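Local coordinates for protein N-terminal cyanobactin protease (Planktothrix agardhii NIES-596, PDB 4H6W) that probably acts as a subtilisin-like serine endopeptidase in the maturation of prenylagaramide cyanobactins, the chain being the protease domain of a larger protein, at residues L139-A142 with I143-C146; L238-Q241 with I242-G245. All coordinates share one frame; numbering follows the deposited sequence.

Interaction 1 (L139-A142 with I143-C146)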
loop_
_atom_site.group_PDB
_atom_site.type_symbol
_atom_site.label_atom_id
_atom_site.label_comp_id
_atom_site.label_asym_id
_atom_site.label_seq_id
_atom_site.Cartn_x
_atom_site.Cartn_y
_atom_site.Cartn_z
ATOM N N LEU A 139 9.462 -8.712 14.523
ATOM C CA LEU A 139 8.462 -8.106 13.661
ATOM C C LEU A 139 7.469 -7.303 14.489
ATOM O O LEU A 139 7.168 -6.158 14.144
ATOM C CB LEU A 139 7.746 -9.157 12.811
ATOM C CG LEU A 139 6.816 -8.602 11.723
ATOM C CD1 LEU A 139 7.542 -7.605 10.817
ATOM C CD2 LEU A 139 6.202 -9.739 10.906
ATOM N N GLU A 140 6.976 -7.895 15.579
ATOM C CA GLU A 140 6.035 -7.212 16.477
ATOM C C GLU A 140 6.585 -5.876 16.991
ATOM O O GLU A 140 5.857 -4.891 17.034
ATOM C CB GLU A 140 5.650 -8.106 17.649
ATOM C CG GLU A 140 4.911 -9.375 17.257
ATOM C CD GLU A 140 4.533 -10.218 18.468
ATOM O OE1 GLU A 140 5.362 -10.348 19.404
ATOM O OE2 GLU A 140 3.404 -10.754 18.491
ATOM N N LYS A 141 7.872 -5.871 17.356
ATOM C CA LYS A 141 8.609 -4.682 17.780
ATOM C C LYS A 141 8.775 -3.640 16.677
ATOM O O LYS A 141 8.781 -2.441 16.949
ATOM C CB LYS A 141 9.999 -5.068 18.308
ATOM C CG LYS A 141 9.990 -5.873 19.602
ATOM C CD LYS A 141 11.258 -5.642 20.403
ATOM C CE LYS A 141 11.433 -6.697 21.487
ATOM N NZ LYS A 141 10.669 -6.403 22.734
ATOM N N ALA A 142 8.947 -4.097 15.442
ATOM C CA ALA A 142 9.012 -3.196 14.283
ATOM C C ALA A 142 7.698 -2.412 14.122
ATOM O O ALA A 142 7.712 -1.202 13.899
ATOM C CB ALA A 142 9.337 -3.979 13.013
ATOM N N ILE A 143 6.572 -3.113 14.264
ATOM C CA ILE A 143 5.251 -2.501 14.224
ATOM C C ILE A 143 5.062 -1.564 15.430
ATOM O O ILE A 143 4.446 -0.495 15.317
ATOM C CB ILE A 143 4.143 -3.580 14.197
ATOM C CG1 ILE A 143 4.379 -4.609 13.069
ATOM C CG2 ILE A 143 2.757 -2.945 14.125
ATOM C CD1 ILE A 143 4.508 -4.016 11.670
ATOM N N GLN A 144 5.598 -1.965 16.581
ATOM C CA GLN A 144 5.611 -1.103 17.760
ATOM C C GLN A 144 6.397 0.179 17.526
ATOM O O GLN A 144 5.972 1.253 17.948
ATOM C CB GLN A 144 6.180 -1.842 18.965
ATOM C CG GLN A 144 5.219 -2.866 19.544
ATOM C CD GLN A 144 5.824 -3.675 20.682
ATOM O OE1 GLN A 144 6.838 -3.291 21.280
ATOM N NE2 GLN A 144 5.196 -4.800 20.990
ATOM N N LEU A 145 7.541 0.058 16.854
ATOM C CA LEU A 145 8.353 1.211 16.493
ATOM C C LEU A 145 7.545 2.198 15.642
ATOM O O LEU A 145 7.593 3.411 15.881
ATOM C CB LEU A 145 9.624 0.775 15.755
ATOM C CG LEU A 145 10.634 1.878 15.411
ATOM C CD1 LEU A 145 11.387 2.321 16.656
ATOM C CD2 LEU A 145 11.604 1.431 14.337
ATOM N N CYS A 146 6.789 1.671 14.680
ATOM C CA CYS A 146 5.928 2.494 13.819
ATOM C C CYS A 146 4.853 3.222 14.607
ATOM O O CYS A 146 4.587 4.400 14.355
ATOM C CB CYS A 146 5.247 1.634 12.750
ATOM S SG CYS A 146 6.367 0.932 11.533
#
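Four successive i to i+4 hydrogen bonds, from Ile143 N to Leu139 O through Cys146 N to Ala142 O, make residues 139-146 a regular stretch of alpha-helix, part of helix 137-148 in the subtilase domain. The helix has a polar side and a greasy side. On the polar side Gln144 reaches back towards the preceding turn: its CG lies beside its own backbone N (chi1 -74°), with the chain extended beyond it. This sets CG 3.3 Å from Glu140 O. That carbonyl oxygen of Glu140 already takes the Gln144 N-H, N to O 3.0 Å, so the main chain and side chain of one residue both close on it. The side chains of Gln144 and Lys141 only graze, CG of the lysine 4.4 Å from OE1 of the glutamine.

The greasy side turns into the protein. Leu139 and Cys146 pack on helix 104-116 through Leu107 and Ile111, and Leu145 meets Val115 of the same helix; Leu139 and Ile143 share Leu171 in a loop. Ile143 sets its CG2 branch anti to the backbone N, which brings the CG1 branch back along the helix, where CG1 stands 3.4 Å from Leu139 O. One turn on, Cys146 SG sits 3.5 Å from Ala142 O.

Interaction 2 (L238-Q241 with I242-G245)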
loop_
_atom_site.group_PDB
_atom_site.type_symbol
_atom_site.label_atom_id
_atom_site.label_comp_id
_atom_site.label_asym_id
_atom_site.label_seq_id
_atom_site.Cartn_x
_atom_site.Cartn_y
_atom_site.Cartn_z
ATOM N N LEU A 238 -1.923 12.690 3.247
ATOM C CA LEU A 238 -0.965 13.374 4.113
ATOM C C LEU A 238 -0.511 14.694 3.479
ATOM O O LEU A 238 -0.333 15.685 4.187
ATOM C CB LEU A 238 0.238 12.485 4.452
ATOM C CG LEU A 238 0.021 11.308 5.422
ATOM C CD1 LEU A 238 1.164 10.296 5.369
ATOM C CD2 LEU A 238 -0.221 11.787 6.853
ATOM N N SER A 239 -0.334 14.705 2.159
ATOM C CA SER A 239 0.079 15.918 1.432
ATOM C C SER A 239 -1.015 16.976 1.519
ATOM O O SER A 239 -0.722 18.174 1.638
ATOM C CB SER A 239 0.362 15.608 -0.037
ATOM O OG SER A 239 1.311 14.556 -0.164
ATOM N N LEU A 240 -2.269 16.508 1.477
ATOM C CA LEU A 240 -3.445 17.360 1.559
ATOM C C LEU A 240 -3.552 18.057 2.931
ATOM O O LEU A 240 -3.929 19.237 3.017
ATOM C CB LEU A 240 -4.690 16.537 1.244
ATOM C CG LEU A 240 -6.041 17.250 1.299
ATOM C CD1 LEU A 240 -6.135 18.306 0.206
ATOM C CD2 LEU A 240 -7.181 16.245 1.174
ATOM N N GLN A 241 -3.190 17.342 3.991
ATOM C CA GLN A 241 -3.103 17.936 5.328
ATOM C C GLN A 241 -2.069 19.066 5.381
ATOM O O GLN A 241 -2.330 20.119 5.982
ATOM C CB GLN A 241 -2.777 16.881 6.389
ATOM C CG GLN A 241 -3.835 15.800 6.566
ATOM C CD GLN A 241 -3.533 14.885 7.749
ATOM O OE1 GLN A 241 -2.504 14.212 7.778
ATOM N NE2 GLN A 241 -4.424 14.870 8.737
ATOM N N ILE A 242 -0.897 18.846 4.772
ATOM C CA ILE A 242 0.132 19.894 4.702
ATOM C C ILE A 242 -0.445 21.099 3.959
ATOM O O ILE A 242 -0.376 22.229 4.441
ATOM C CB ILE A 242 1.425 19.459 3.971
ATOM C CG1 ILE A 242 1.881 18.046 4.380
ATOM C CG2 ILE A 242 2.512 20.508 4.155
ATOM C CD1 ILE A 242 3.063 17.956 5.318
ATOM N N LYS A 243 -1.039 20.842 2.796
ATOM C CA LYS A 243 -1.646 21.896 1.983
ATOM C C LYS A 243 -2.599 22.772 2.805
ATOM O O LYS A 243 -2.686 23.991 2.595
ATOM C CB LYS A 243 -2.379 21.291 0.792
ATOM C CG LYS A 243 -2.783 22.283 -0.281
ATOM C CD LYS A 243 -3.742 21.611 -1.254
ATOM C CE LYS A 243 -4.143 22.536 -2.390
ATOM N NZ LYS A 243 -2.971 22.796 -3.255
ATOM N N ARG A 244 -3.300 22.147 3.745
ATOM C CA ARG A 244 -4.279 22.863 4.548
ATOM C C ARG A 244 -3.729 23.408 5.860
ATOM O O ARG A 244 -4.492 23.897 6.687
ATOM C CB ARG A 244 -5.490 21.982 4.803
ATOM C CG ARG A 244 -6.380 21.818 3.590
ATOM C CD ARG A 244 -7.274 20.615 3.799
ATOM N NE ARG A 244 -7.784 20.546 5.172
ATOM C CZ ARG A 244 -8.944 21.065 5.574
ATOM N NH1 ARG A 244 -9.728 21.699 4.706
ATOM N NH2 ARG A 244 -9.320 20.950 6.848
ATOM N N GLY A 245 -2.414 23.334 6.049
ATOM C CA GLY A 245 -1.785 23.826 7.266
ATOM C C GLY A 245 -2.055 22.946 8.474
ATOM O O GLY A 245 -1.891 23.379 9.614
#
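Ile242 folds back on Leu238 as helix 223-243 nears its C-terminal end, its backbone N bonding to Leu238 O at 3.3 Å. The side chain follows the same way: CG1 lies beside the backbone N (chi1 -43°) and comes within 3.2 Å of Leu238 O, while CB rests against Ser239 O.

Lys243 keeps the helical pattern, its N-H pointing almost straight at Ser239 O (N to O 2.9 Å, 166°). CB packs by Leu240 O and CD passes 4.3 Å from Leu240 CD1, but the chain then leads away, and NZ bonds to Glu16 O at the end of helix 10-16.

At Arg244 the backbone leaves helical values. Its N-H bonds to Leu240 O at 136° and more weakly to Gln241 O, a sign that the i to i+4 pattern is giving way. The first three side-chain carbons run alongside Leu240 O, with CG and CD at 3.6 and 3.7 Å; past them the chain bends, and the guanidinium forms salt bridges with Glu292 and Glu246.

Gly245, with positive phi, is the C-prime residue of a Schellman motif. Its backbone N bonds to Ile242 O at 2.8 Å, and Glu246 N reaches over to O of Gln241, whose side-chain OE1 accepts Asp249 N.

The closing turn thus gives Gln241 O and Ile242 O N-H partners as the helix ends. The aliphatic stems of Lys243 and Arg244 brush the Leu240 side chain and lie against its carbonyl oxygen, while their charged ends tie this terminus to the first and last parts of the modelled chain.

In the fold
From the N terminus, the chain passes through interaction 1 within helix 137-148, well before it enters helix 223-243 and reaches interaction 2 at that helix's C-terminal end. Each contact closes just a helical turn, without a long loop, and the two follow in series, neither nested nor crossed. The centres of interaction 1 and interaction 2 are 27 Å apart, and the nearest atoms of interaction 1 and interaction 2 about 11 Å apart. Interaction 1 belongs to a helix that leads into strand 152-156 of the parallel sheet and packs beside helix 104-116. Interaction 2 ends the helix whose first turn carries Ser224, a predicted charge-relay residue, and meets helices 10-16, 250-259 and 282-289, touching the first and last helices of the modelled chain.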